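Local coordinates for E2A dna-binding protein (Human adenovirus 5, PDB 2WB0), which binds single-stranded DNA and forms multimers to unwind the template without ATP during strand-displacement replication of the adenovirus genome, and also enhances initiation, at residues A[44-49]-A[311-316]; A[69-74]-A[304-309]; A[111-116]-A[166-171]; A[118-123]-A[172-177]. One frame throughout, in Å; residues are numbered along the deposited sequence.

Contact 1. Residues A[44-49]-A[311-316]; sequences AVCKTW and RSLWSE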
loop_
_atom_site.group_PDB
_atom_site.type_symbol
_atom_site.label_atom_id
_atom_site.label_comp_id
_atom_site.label_asym_id
_atom_site.label_seq_id
_atom_site.Cartn_x
_atom_site.Cartn_y
_atom_site.Cartn_z
ATOM N N ALA A 44 19.319 0.868 -2.102
ATOM C CA ALA A 44 20.429 0.722 -3.077
ATOM C C ALA A 44 20.964 -0.723 -3.109
ATOM O O ALA A 44 21.272 -1.263 -4.182
ATOM C CB ALA A 44 21.516 1.734 -2.805
ATOM N N VAL A 45 20.998 -1.386 -1.956
ATOM C CA VAL A 45 21.244 -2.821 -1.947
ATOM C C VAL A 45 20.215 -3.586 -2.826
ATOM O O VAL A 45 20.561 -4.409 -3.747
ATOM C CB VAL A 45 21.235 -3.371 -0.503
ATOM C CG1 VAL A 45 21.277 -4.873 -0.496
ATOM C CG2 VAL A 45 22.446 -2.770 0.302
ATOM N N CYS A 46 18.941 -3.282 -2.582
ATOM C CA CYS A 46 17.909 -4.028 -3.252
ATOM C C CYS A 46 17.964 -3.760 -4.775
ATOM O O CYS A 46 17.804 -4.682 -5.569
ATOM C CB CYS A 46 16.567 -3.597 -2.654
ATOM S SG CYS A 46 16.353 -4.160 -0.939
ATOM N N LYS A 47 18.121 -2.490 -5.164
ATOM C CA LYS A 47 18.090 -2.109 -6.567
ATOM C C LYS A 47 19.275 -2.772 -7.268
ATOM O O LYS A 47 19.173 -3.302 -8.377
ATOM C CB LYS A 47 18.194 -0.578 -6.685
ATOM C CG LYS A 47 18.175 -0.025 -8.125
ATOM C CD LYS A 47 16.835 -0.345 -8.860
ATOM C CE LYS A 47 16.712 0.256 -10.336
ATOM N NZ LYS A 47 15.231 0.302 -10.798
ATOM N N THR A 48 20.422 -2.770 -6.599
ATOM C CA THR A 48 21.583 -3.457 -7.146
ATOM C C THR A 48 21.320 -4.964 -7.346
ATOM O O THR A 48 21.635 -5.511 -8.434
ATOM C CB THR A 48 22.891 -3.159 -6.319
ATOM O OG1 THR A 48 23.020 -1.748 -6.191
ATOM C CG2 THR A 48 24.130 -3.641 -7.036
ATOM N N TRP A 49 20.693 -5.612 -6.351
ATOM C CA TRP A 49 20.381 -7.042 -6.450
ATOM C C TRP A 49 19.357 -7.330 -7.600
ATOM O O TRP A 49 19.479 -8.308 -8.375
ATOM C CB TRP A 49 19.935 -7.559 -5.084
ATOM C CG TRP A 49 19.397 -8.987 -5.046
ATOM C CD1 TRP A 49 20.133 -10.126 -4.891
ATOM C CD2 TRP A 49 18.026 -9.403 -5.080
ATOM N NE1 TRP A 49 19.315 -11.232 -4.851
ATOM C CE2 TRP A 49 18.012 -10.820 -4.944
ATOM C CE3 TRP A 49 16.796 -8.725 -5.228
ATOM C CZ2 TRP A 49 16.818 -11.586 -4.969
ATOM C CZ3 TRP A 49 15.604 -9.494 -5.230
ATOM C CH2 TRP A 49 15.626 -10.912 -5.092
ATOM N N ARG A 311 12.864 -11.489 0.937
ATOM C CA ARG A 311 13.098 -12.750 1.622
ATOM C C ARG A 311 14.150 -13.549 0.795
ATOM O O ARG A 311 15.101 -14.080 1.362
ATOM C CB ARG A 311 11.779 -13.499 1.882
ATOM C CG ARG A 311 10.848 -12.862 2.871
ATOM C CD ARG A 311 9.564 -13.658 3.094
ATOM N NE ARG A 311 8.726 -13.156 4.177
ATOM C CZ ARG A 311 7.413 -13.289 4.252
ATOM N NH1 ARG A 311 6.710 -13.892 3.267
ATOM N NH2 ARG A 311 6.778 -12.736 5.283
ATOM N N SER A 312 14.045 -13.548 -0.541
ATOM C CA SER A 312 15.048 -14.183 -1.390
ATOM C C SER A 312 16.445 -13.598 -1.243
ATOM O O SER A 312 17.411 -14.334 -1.084
ATOM C CB SER A 312 14.644 -14.198 -2.876
ATOM O OG SER A 312 13.560 -15.090 -3.017
ATOM N N LEU A 313 16.545 -12.282 -1.306
ATOM C CA LEU A 313 17.808 -11.552 -1.142
ATOM C C LEU A 313 18.426 -11.881 0.187
ATOM O O LEU A 313 19.675 -12.090 0.264
ATOM C CB LEU A 313 17.564 -10.019 -1.241
ATOM C CG LEU A 313 18.616 -8.964 -0.873
ATOM C CD1 LEU A 313 20.017 -9.296 -1.367
ATOM C CD2 LEU A 313 18.142 -7.539 -1.490
ATOM N N TRP A 314 17.580 -11.895 1.231
ATOM C CA TRP A 314 18.013 -12.178 2.581
ATOM C C TRP A 314 18.655 -13.612 2.617
ATOM O O TRP A 314 19.766 -13.807 3.156
ATOM C CB TRP A 314 16.846 -12.097 3.567
ATOM C CG TRP A 314 17.332 -12.278 4.966
ATOM C CD1 TRP A 314 17.382 -13.456 5.698
ATOM C CD2 TRP A 314 17.885 -11.264 5.795
ATOM N NE1 TRP A 314 17.970 -13.218 6.945
ATOM C CE2 TRP A 314 18.284 -11.881 7.026
ATOM C CE3 TRP A 314 18.098 -9.888 5.621
ATOM C CZ2 TRP A 314 18.837 -11.152 8.081
ATOM C CZ3 TRP A 314 18.673 -9.167 6.674
ATOM C CH2 TRP A 314 19.023 -9.799 7.889
ATOM N N SER A 315 17.969 -14.572 1.980
ATOM C CA SER A 315 18.369 -15.997 1.966
ATOM C C SER A 315 19.696 -16.195 1.253
ATOM O O SER A 315 20.401 -17.185 1.514
ATOM C CB SER A 315 17.302 -16.880 1.281
ATOM O OG SER A 315 17.392 -16.759 -0.154
ATOM N N GLU A 316 20.044 -15.283 0.341
ATOM C CA GLU A 316 21.314 -15.352 -0.335
ATOM C C GLU A 316 22.417 -14.753 0.537
ATOM O O GLU A 316 23.581 -14.802 0.159
ATOM C CB GLU A 316 21.293 -14.653 -1.709
ATOM C CG GLU A 316 20.294 -15.305 -2.701
ATOM C CD GLU A 316 20.107 -14.553 -4.001
ATOM O OE1 GLU A 316 20.821 -13.569 -4.285
ATOM O OE2 GLU A 316 19.220 -14.986 -4.774
#
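The indole of Trp49 lies with one face against Leu313 and its N-H edge turned to the carboxylate of Glu316. Leu313 CB sits over the centre of the ring system, 3.8 Å above its plane, while its branch CD1 is placed over the five-membered ring, 3.8 Å from that ring's centroid and 20° off the normal, a CH-pi contact. The two side chains slide past each other in opposite directions. The other branch, CD2, reaches beyond the ring to Cys46 SG at 3.9 Å and, more loosely, to Val45 CG1. Trp49 CG is anti to the backbone N (chi1 172°), beside the carbonyl carbon, as is Leu313 CG. At the ring edge, Trp49 NE1 donates to Glu316 OE1 over 2.8 Å. The oxygen lies almost in the indole plane, but the N-H meets it from above the carboxylate plane; the two planes are 58° apart. The helical segments 44-49 and 311-315 cross nearly perpendicularly, and Met71 of helix 64-83 packs on both Cys46 and Trp49. Glu316 follows directly on the last turn of helix 300-315, where the helix dipole would disfavour a negative charge; the indole N-H may offset part of that cost, though Glu316 is exposed and the effect is at most modest. A single polar bond thus borders an otherwise apolar helix crossing.

Contact 2. Residues A[69-74]-A[304-309]; sequences TMMGRF and LNALVM
Met309 N donates to Asn305 O at 2.7 Å, an i to i-4 backbone bond of helix 300-315, and the same residue presents CB to Met71 CE at 4.0 Å. The thioether chain of Met71 runs out extended to SD and then bends (chi3 82°), which puts CE against that CB; the two methionines approach obliquely. Further back, Met71 CG lies 3.7 Å from Ala306 O and also touches the alanine methyl. Ala306 CB also meets Met70 CB and Phe74 CE2 across the contact. This is close helix-helix packing within the core: the axes of 69-74 and 304-309 come to 8.6 Å of each other at 48°, and the small alanine lets the CA atoms of Met71 and Ala306 approach to 5.1 Å. The two helices belong to distant parts of the sequence, one to the all-alpha family region and the other to the second zinc-binding region. Phe74 carries the other end of the contact. Leu307 CB stands over a face of its ring, 3.9 Å from the centroid and shifted toward the rim, and Leu307 CD1 meets Phe74 CD1. In the same ring, Phe74 CD2 comes within 3.6 Å of Leu307 CA, bringing the aromatic group right onto the helix backbone. Met70 SD lies over one face of the Arg73 guanidinium, offset toward its rim, and Arg73 NH2 bonds to Arg222 O, adjacent in sequence to zinc ligand Cys223.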
loop_
_atom_site.group_PDB
_atom_site.type_symbol
_atom_site.label_atom_id
_atom_site.label_comp_id
_atom_site.label_asym_id
_atom_site.label_seq_id
_atom_site.Cartn_x
_atom_site.Cartn_y
_atom_site.Cartn_z
ATOM N N THR A 69 11.914 1.265 -2.984
ATOM C CA THR A 69 11.724 1.830 -1.629
ATOM C C THR A 69 11.040 0.857 -0.690
ATOM O O THR A 69 11.434 0.723 0.482
ATOM C CB THR A 69 10.911 3.099 -1.718
ATOM O OG1 THR A 69 11.735 4.042 -2.418
ATOM C CG2 THR A 69 10.549 3.629 -0.273
ATOM N N MET A 70 10.036 0.139 -1.204
ATOM C CA MET A 70 9.384 -0.806 -0.340
ATOM C C MET A 70 10.304 -1.984 -0.044
ATOM O O MET A 70 10.310 -2.480 1.073
ATOM C CB MET A 70 8.020 -1.280 -0.858
ATOM C CG MET A 70 6.964 -0.173 -0.914
ATOM S SD MET A 70 6.714 0.765 0.641
ATOM C CE MET A 70 6.186 -0.629 1.624
ATOM N N MET A 71 11.002 -2.503 -1.039
ATOM C CA MET A 71 11.974 -3.529 -0.713
ATOM C C MET A 71 12.938 -3.020 0.399
ATOM O O MET A 71 13.296 -3.772 1.319
ATOM C CB MET A 71 12.815 -3.823 -1.958
ATOM C CG MET A 71 12.099 -4.754 -2.946
ATOM S SD MET A 71 13.182 -5.286 -4.299
ATOM C CE MET A 71 14.009 -6.575 -3.496
ATOM N N GLY A 72 13.351 -1.767 0.262
ATOM C CA GLY A 72 14.214 -1.130 1.276
ATOM C C GLY A 72 13.627 -1.190 2.675
ATOM O O GLY A 72 14.317 -1.530 3.657
ATOM N N ARG A 73 12.357 -0.868 2.803
ATOM C CA ARG A 73 11.728 -0.961 4.093
ATOM C C ARG A 73 11.663 -2.395 4.619
ATOM O O ARG A 73 11.772 -2.640 5.842
ATOM C CB ARG A 73 10.300 -0.405 3.991
ATOM C CG ARG A 73 10.179 1.123 3.623
ATOM C CD ARG A 73 8.689 1.530 3.844
ATOM N NE ARG A 73 8.235 2.820 3.222
ATOM C CZ ARG A 73 6.963 3.254 3.141
ATOM N NH1 ARG A 73 5.903 2.473 3.509
ATOM N NH2 ARG A 73 6.726 4.482 2.615
ATOM N N PHE A 74 11.400 -3.348 3.725
ATOM C CA PHE A 74 11.328 -4.731 4.184
ATOM C C PHE A 74 12.702 -5.215 4.592
ATOM O O PHE A 74 12.815 -5.914 5.565
ATOM C CB PHE A 74 10.736 -5.616 3.096
ATOM C CG PHE A 74 9.289 -5.383 2.896
ATOM C CD1 PHE A 74 8.416 -5.354 3.993
ATOM C CD2 PHE A 74 8.772 -5.139 1.590
ATOM C CE1 PHE A 74 7.050 -5.148 3.844
ATOM C CE2 PHE A 74 7.400 -4.945 1.440
ATOM C CZ PHE A 74 6.538 -4.955 2.518
ATOM N N LEU A 304 3.445 -7.354 -2.458
ATOM C CA LEU A 304 3.739 -8.659 -1.874
ATOM C C LEU A 304 5.038 -9.189 -2.465
ATOM O O LEU A 304 5.869 -9.699 -1.745
ATOM C CB LEU A 304 2.599 -9.626 -2.169
ATOM C CG LEU A 304 2.313 -10.828 -1.273
ATOM C CD1 LEU A 304 1.598 -12.045 -1.869
ATOM C CD2 LEU A 304 3.068 -11.000 0.088
ATOM N N ASN A 305 5.245 -9.008 -3.771
ATOM C CA ASN A 305 6.494 -9.461 -4.385
ATOM C C ASN A 305 7.681 -8.685 -3.867
ATOM O O ASN A 305 8.785 -9.263 -3.791
ATOM C CB ASN A 305 6.504 -9.328 -5.911
ATOM C CG ASN A 305 6.033 -10.608 -6.644
ATOM O OD1 ASN A 305 6.040 -11.705 -6.092
ATOM N ND2 ASN A 305 5.701 -10.451 -7.900
ATOM N N ALA A 306 7.487 -7.407 -3.459
ATOM C CA ALA A 306 8.635 -6.665 -2.873
ATOM C C ALA A 306 9.030 -7.402 -1.605
ATOM O O ALA A 306 10.255 -7.585 -1.328
ATOM C CB ALA A 306 8.303 -5.253 -2.501
ATOM N N LEU A 307 8.039 -7.800 -0.821
ATOM C CA LEU A 307 8.337 -8.533 0.424
ATOM C C LEU A 307 9.036 -9.902 0.149
ATOM O O LEU A 307 10.045 -10.325 0.802
ATOM C CB LEU A 307 7.067 -8.716 1.274
ATOM C CG LEU A 307 7.208 -9.641 2.530
ATOM C CD1 LEU A 307 8.238 -9.128 3.551
ATOM C CD2 LEU A 307 5.831 -9.844 3.268
ATOM N N VAL A 308 8.457 -10.605 -0.793
ATOM C CA VAL A 308 8.941 -11.960 -1.182
ATOM C C VAL A 308 10.323 -11.912 -1.771
ATOM O O VAL A 308 11.182 -12.765 -1.440
ATOM C CB VAL A 308 7.864 -12.736 -2.074
ATOM C CG1 VAL A 308 8.469 -14.082 -2.627
ATOM C CG2 VAL A 308 6.628 -12.940 -1.339
ATOM N N MET A 309 10.612 -10.890 -2.569
ATOM C CA MET A 309 11.908 -10.825 -3.177
ATOM C C MET A 309 12.949 -10.410 -2.095
ATOM O O MET A 309 14.115 -10.821 -2.173
ATOM C CB MET A 309 11.908 -9.863 -4.378
ATOM C CG MET A 309 11.007 -10.455 -5.514
ATOM S SD MET A 309 11.035 -9.447 -6.981
ATOM C CE MET A 309 12.611 -9.879 -7.707
#

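Contact 3. Residues A[111-116]-A[166-171]; sequences CLHGSI and CVHDAA. With ZN (zinc ion), chain B.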
loop_
_atom_site.group_PDB
_atom_site.type_symbol
_atom_site.label_atom_id
_atom_site.label_comp_id
_atom_site.label_asym_id
_atom_site.label_seq_id
_atom_site.Cartn_x
_atom_site.Cartn_y
_atom_site.Cartn_z
ATOM N N CYS A 111 -15.131 -1.508 4.344
ATOM C CA CYS A 111 -14.095 -0.495 4.438
ATOM C C CYS A 111 -13.135 -0.764 5.567
ATOM O O CYS A 111 -13.183 -1.819 6.186
ATOM C CB CYS A 111 -14.722 0.903 4.570
ATOM S SG CYS A 111 -15.483 1.170 6.175
ATOM N N LEU A 112 -12.236 0.181 5.832
ATOM C CA LEU A 112 -11.226 0.017 6.890
ATOM C C LEU A 112 -11.807 -0.088 8.291
ATOM O O LEU A 112 -11.205 -0.702 9.159
ATOM C CB LEU A 112 -10.239 1.171 6.841
ATOM C CG LEU A 112 -8.973 1.107 6.002
ATOM C CD1 LEU A 112 -8.589 -0.215 5.234
ATOM C CD2 LEU A 112 -8.613 2.429 5.330
ATOM N N HIS A 113 -13.010 0.418 8.467
ATOM C CA HIS A 113 -13.732 0.262 9.702
ATOM C C HIS A 113 -14.129 -1.175 9.942
ATOM O O HIS A 113 -14.446 -1.551 11.080
ATOM C CB HIS A 113 -14.986 1.060 9.645
ATOM C CG HIS A 113 -14.766 2.513 9.852
ATOM N ND1 HIS A 113 -14.738 3.428 8.816
ATOM C CD2 HIS A 113 -14.598 3.214 10.997
ATOM C CE1 HIS A 113 -14.518 4.633 9.318
ATOM N NE2 HIS A 113 -14.404 4.524 10.632
ATOM N N GLY A 114 -14.153 -1.966 8.874
ATOM C CA GLY A 114 -14.597 -3.355 8.911
ATOM C C GLY A 114 -16.108 -3.517 8.727
ATOM O O GLY A 114 -16.660 -4.610 8.885
ATOM N N SER A 115 -16.785 -2.425 8.421
ATOM C CA SER A 115 -18.210 -2.437 8.155
ATOM C C SER A 115 -18.501 -2.380 6.679
ATOM O O SER A 115 -17.698 -1.884 5.847
ATOM C CB SER A 115 -18.915 -1.258 8.849
ATOM O OG SER A 115 -18.232 -0.040 8.655
ATOM N N ILE A 116 -19.622 -2.968 6.333
ATOM C CA ILE A 116 -19.974 -3.005 4.993
ATOM C C ILE A 116 -20.119 -1.587 4.413
ATOM O O ILE A 116 -20.568 -0.666 5.134
ATOM C CB ILE A 116 -21.215 -3.918 4.688
ATOM C CG1 ILE A 116 -22.433 -3.179 4.419
ATOM C CG2 ILE A 116 -21.403 -5.266 5.379
ATOM C CD1 ILE A 116 -22.439 -3.272 3.045
ATOM N N CYS A 166 -17.785 4.488 2.637
ATOM C CA CYS A 166 -17.647 4.128 4.067
ATOM C C CYS A 166 -19.032 4.410 4.716
ATOM O O CYS A 166 -19.672 5.368 4.320
ATOM C CB CYS A 166 -16.616 5.057 4.674
ATOM S SG CYS A 166 -16.559 4.941 6.465
ATOM N N VAL A 167 -19.524 3.592 5.664
ATOM C CA VAL A 167 -20.904 3.889 6.175
ATOM C C VAL A 167 -21.013 5.282 6.816
ATOM O O VAL A 167 -22.084 5.932 6.775
ATOM C CB VAL A 167 -21.426 2.775 7.114
ATOM C CG1 VAL A 167 -20.568 2.700 8.385
ATOM C CG2 VAL A 167 -22.886 3.011 7.399
ATOM N N HIS A 168 -19.894 5.777 7.346
ATOM C CA HIS A 168 -19.880 7.075 8.018
ATOM C C HIS A 168 -20.013 8.217 7.036
ATOM O O HIS A 168 -20.302 9.346 7.448
ATOM C CB HIS A 168 -18.609 7.200 8.816
ATOM C CG HIS A 168 -18.480 6.125 9.852
ATOM N ND1 HIS A 168 -18.990 6.260 11.125
ATOM C CD2 HIS A 168 -17.908 4.899 9.798
ATOM C CE1 HIS A 168 -18.740 5.158 11.814
ATOM N NE2 HIS A 168 -18.081 4.316 11.035
ATOM N N ASP A 169 -19.906 7.901 5.761
ATOM C CA ASP A 169 -20.170 8.860 4.684
ATOM C C ASP A 169 -21.516 8.721 4.045
ATOM O O ASP A 169 -21.749 9.352 3.009
ATOM C CB ASP A 169 -19.041 8.755 3.633
ATOM C CG ASP A 169 -17.646 9.084 4.240
ATOM O OD1 ASP A 169 -17.589 9.910 5.214
ATOM O OD2 ASP A 169 -16.622 8.517 3.770
ATOM N N ALA A 170 -22.419 7.892 4.619
ATOM C CA ALA A 170 -23.618 7.477 3.836
ATOM C C ALA A 170 -24.559 8.653 3.481
ATOM O O ALA A 170 -25.241 8.637 2.455
ATOM C CB ALA A 170 -24.392 6.328 4.538
ATOM N N ALA A 171 -24.500 9.713 4.263
ATOM C CA ALA A 171 -25.308 10.917 3.987
ATOM C C ALA A 171 -24.506 12.045 3.260
ATOM O O ALA A 171 -25.014 13.131 3.065
ATOM C CB ALA A 171 -25.947 11.430 5.339
HETATM ZN ZN ZN B . -14.915 3.295 6.768
HETATM O O HOH W 1 -18.608 1.042 6.171
HETATM O O HOH W 2 -18.349 1.349 11.018
#
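A zinc-bound imidazole, that of His113, has a second histidine lying over its face: His168 CD2 stands 3.4 Å above the His113 ring plane, over its centre. The side chains meet tip to tip with their planes 39° apart, an oblique pairing. His113 ND1 binds the zinc ion at 2.1 Å, joined by Cys111 SG at 2.3 Å and Cys166 SG at 2.4 Å; Cys182 completes this site of three cysteines and one histidine. Cys111 and His113 share a type I turn ending at Gly114. The thiolates also accept backbone N-H groups, Cys166 SG from His168 N at 3.5 Å and Cys111 SG, weakly, from His113 N, which would temper their negative charge. Two waters tie the loops together through Ser115 OG: one also bonds to Ile116 O and Val167 N (2.8 Å), the other to His168 NE2. OG lies between the backbone N and the carbonyl carbon (chi1 46°), close to Val167 CG1 as well. The metal thus joins the loop leading into strand 118-124 to the loop leaving strand 158-165, its antiparallel neighbour, while Val167 packs on Ile118 of the former strand and Trp331 meets the His113 ring.

Contact 4. Residues A[118-123]-A[172-177]; sequences INKEHV and CPANQF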
loop_
_atom_site.group_PDB
_atom_site.type_symbol
_atom_site.label_atom_id
_atom_site.label_comp_id
_atom_site.label_asym_id
_atom_site.label_seq_id
_atom_site.Cartn_x
_atom_site.Cartn_y
_atom_site.Cartn_z
ATOM N N ILE A 118 -21.780 1.206 1.841
ATOM C CA ILE A 118 -23.120 1.500 1.371
ATOM C C ILE A 118 -23.147 1.822 -0.103
ATOM O O ILE A 118 -22.282 2.536 -0.594
ATOM C CB ILE A 118 -23.677 2.674 2.191
ATOM C CG1 ILE A 118 -23.661 2.347 3.697
ATOM C CG2 ILE A 118 -25.111 3.101 1.662
ATOM C CD1 ILE A 118 -24.552 1.209 4.049
ATOM N N ASN A 119 -24.158 1.346 -0.835
ATOM C CA ASN A 119 -24.257 1.667 -2.254
ATOM C C ASN A 119 -24.640 3.131 -2.457
ATOM O O ASN A 119 -25.418 3.634 -1.728
ATOM C CB ASN A 119 -25.314 0.784 -2.938
ATOM C CG ASN A 119 -24.728 -0.518 -3.469
ATOM O OD1 ASN A 119 -24.698 -1.534 -2.764
ATOM N ND2 ASN A 119 -24.231 -0.485 -4.728
ATOM N N LYS A 120 -24.083 3.783 -3.477
ATOM C CA LYS A 120 -24.310 5.211 -3.804
ATOM C C LYS A 120 -24.356 5.317 -5.330
ATOM O O LYS A 120 -23.667 4.577 -6.035
ATOM C CB LYS A 120 -23.093 6.071 -3.448
ATOM C CG LYS A 120 -22.962 6.553 -2.041
ATOM C CD LYS A 120 -23.290 8.042 -1.942
ATOM C CE LYS A 120 -23.777 8.429 -0.557
ATOM N NZ LYS A 120 -22.601 8.693 0.356
ATOM N N GLU A 121 -25.100 6.297 -5.827
ATOM C CA GLU A 121 -24.916 6.688 -7.220
ATOM C C GLU A 121 -23.825 7.785 -7.317
ATOM O O GLU A 121 -23.783 8.707 -6.500
ATOM C CB GLU A 121 -26.242 7.104 -7.828
ATOM C CG GLU A 121 -26.111 8.120 -8.951
ATOM C CD GLU A 121 -27.284 8.066 -9.924
ATOM O OE1 GLU A 121 -28.378 7.523 -9.547
ATOM O OE2 GLU A 121 -27.067 8.520 -11.081
ATOM N N HIS A 122 -22.908 7.658 -8.264
ATOM C CA HIS A 122 -21.834 8.633 -8.392
ATOM C C HIS A 122 -21.816 9.159 -9.825
ATOM O O HIS A 122 -21.494 8.409 -10.735
ATOM C CB HIS A 122 -20.509 7.971 -8.083
ATOM C CG HIS A 122 -19.350 8.903 -8.103
ATOM N ND1 HIS A 122 -18.089 8.504 -8.488
ATOM C CD2 HIS A 122 -19.259 10.228 -7.839
ATOM C CE1 HIS A 122 -17.248 9.519 -8.377
ATOM N NE2 HIS A 122 -17.931 10.585 -8.010
ATOM N N VAL A 123 -22.181 10.440 -10.019
ATOM C CA VAL A 123 -22.216 11.031 -11.383
ATOM C C VAL A 123 -20.944 11.831 -11.621
ATOM O O VAL A 123 -20.640 12.747 -10.852
ATOM C CB VAL A 123 -23.501 11.871 -11.665
ATOM C CG1 VAL A 123 -24.775 11.041 -11.451
ATOM C CG2 VAL A 123 -23.543 13.102 -10.818
ATOM N N CYS A 172 -23.253 11.774 2.879
ATOM C CA CYS A 172 -22.422 12.706 2.125
ATOM C C CYS A 172 -22.668 12.451 0.631
ATOM O O CYS A 172 -23.043 11.338 0.241
ATOM C CB CYS A 172 -20.942 12.439 2.387
ATOM S SG CYS A 172 -20.415 12.775 4.082
ATOM N N PRO A 173 -22.458 13.466 -0.219
ATOM C CA PRO A 173 -22.354 13.197 -1.667
ATOM C C PRO A 173 -21.325 12.088 -1.898
ATOM O O PRO A 173 -20.405 11.991 -1.120
ATOM C CB PRO A 173 -21.752 14.512 -2.231
ATOM C CG PRO A 173 -22.257 15.569 -1.275
ATOM C CD PRO A 173 -22.181 14.885 0.101
ATOM N N ALA A 174 -21.480 11.297 -2.967
ATOM C CA ALA A 174 -20.473 10.321 -3.335
ATOM C C ALA A 174 -19.104 10.974 -3.477
ATOM O O ALA A 174 -18.965 12.046 -4.072
ATOM C CB ALA A 174 -20.889 9.569 -4.687
ATOM N N ASN A 175 -18.091 10.340 -2.904
ATOM C CA ASN A 175 -16.674 10.759 -3.003
ATOM C C ASN A 175 -16.376 12.041 -2.208
ATOM O O ASN A 175 -15.366 12.733 -2.454
ATOM C CB ASN A 175 -16.160 10.858 -4.446
ATOM C CG ASN A 175 -14.654 10.625 -4.565
ATOM O OD1 ASN A 175 -13.991 10.115 -3.660
ATOM N ND2 ASN A 175 -14.093 11.060 -5.680
ATOM N N GLN A 176 -17.226 12.315 -1.219
ATOM C CA GLN A 176 -16.878 13.309 -0.242
ATOM C C GLN A 176 -16.794 12.599 1.077
ATOM O O GLN A 176 -17.487 11.583 1.297
ATOM C CB GLN A 176 -17.859 14.457 -0.231
ATOM C CG GLN A 176 -17.736 15.254 -1.532
ATOM C CD GLN A 176 -18.634 16.501 -1.560
ATOM O OE1 GLN A 176 -19.169 16.954 -0.495
ATOM N NE2 GLN A 176 -18.861 17.025 -2.780
ATOM N N PHE A 177 -15.919 13.089 1.933
ATOM C CA PHE A 177 -15.631 12.353 3.135
ATOM C C PHE A 177 -15.948 13.161 4.389
ATOM O O PHE A 177 -15.561 14.329 4.514
ATOM C CB PHE A 177 -14.180 11.896 3.087
ATOM C CG PHE A 177 -13.807 11.155 1.826
ATOM C CD1 PHE A 177 -14.046 9.778 1.727
ATOM C CD2 PHE A 177 -13.219 11.826 0.725
ATOM C CE1 PHE A 177 -13.673 9.054 0.561
ATOM C CE2 PHE A 177 -12.868 11.114 -0.453
ATOM C CZ PHE A 177 -13.091 9.733 -0.523
HETATM O O HOH W 3 -20.279 9.174 -0.132
HETATM O O HOH W 4 -16.005 12.937 -7.560
#
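A type II beta turn from Pro173 to Gln176, in the long loop between strands 158-165 and 185-186, packs against strand 118-124 in the first zinc-binding region. Ala174 points its methyl at the strand: CB lies 3.5 Å from Glu121 O and 3.6 Å from His122 CD2, while Lys120 CD comes alongside at 4.0 Å from the same CB. Lys120 then carries its charge past the alanine. Its chain is bent at chi2 and again at chi4, and the second bend delivers NZ to Cys172 O, a bond of 2.7 Å whose donor is tilted 26° from the carbonyl plane. Asp169 O and Ala170 O accept weak bonds from the same ammonium, so one lysine draws together several carbonyls of the loop that follows zinc ligand Cys166. His122 NE2 lies 4.0 Å from Asn175 CB, and a water in the plane of the imidazole links NE2 to Asn175 ND2 across a ring and an amide turned 77° apart. Asn175 takes the third position of the turn with a positive phi of 71°, and Gln176 N closes it on Pro173 O. Strand 118-124 is an outer strand of its antiparallel sheet, paired with 158-165 through Lys120 and Ala163 among others; His122 bonds through ND1 to Ser187 OG and meets Phe185 of strand 185-186 edge-to-face, and Ala174 and Asn175 rest on that same phenylalanine.

Overall arrangement
Contacts 1 and 2 are buried helix packing around one shared element, helix 300-315, which meets helix 40-53 in the first and helix 64-83 in the second; they touch through Trp49, Cys46, Met71 and Met309. Contacts 3 and 4 lie on the opposite side of the chain's centre; contact 3 is partly buried and contact 4 lies at the surface. Their segments alternate along the chain, and the two contacts touch where the zinc loop meets strand 118-124. Chemistry follows place: methyls, sulfurs and aromatic faces in the helical core, with one indole-carboxylate bond at the border of contact 1, and metal, waters and backbone carbonyls in the loops.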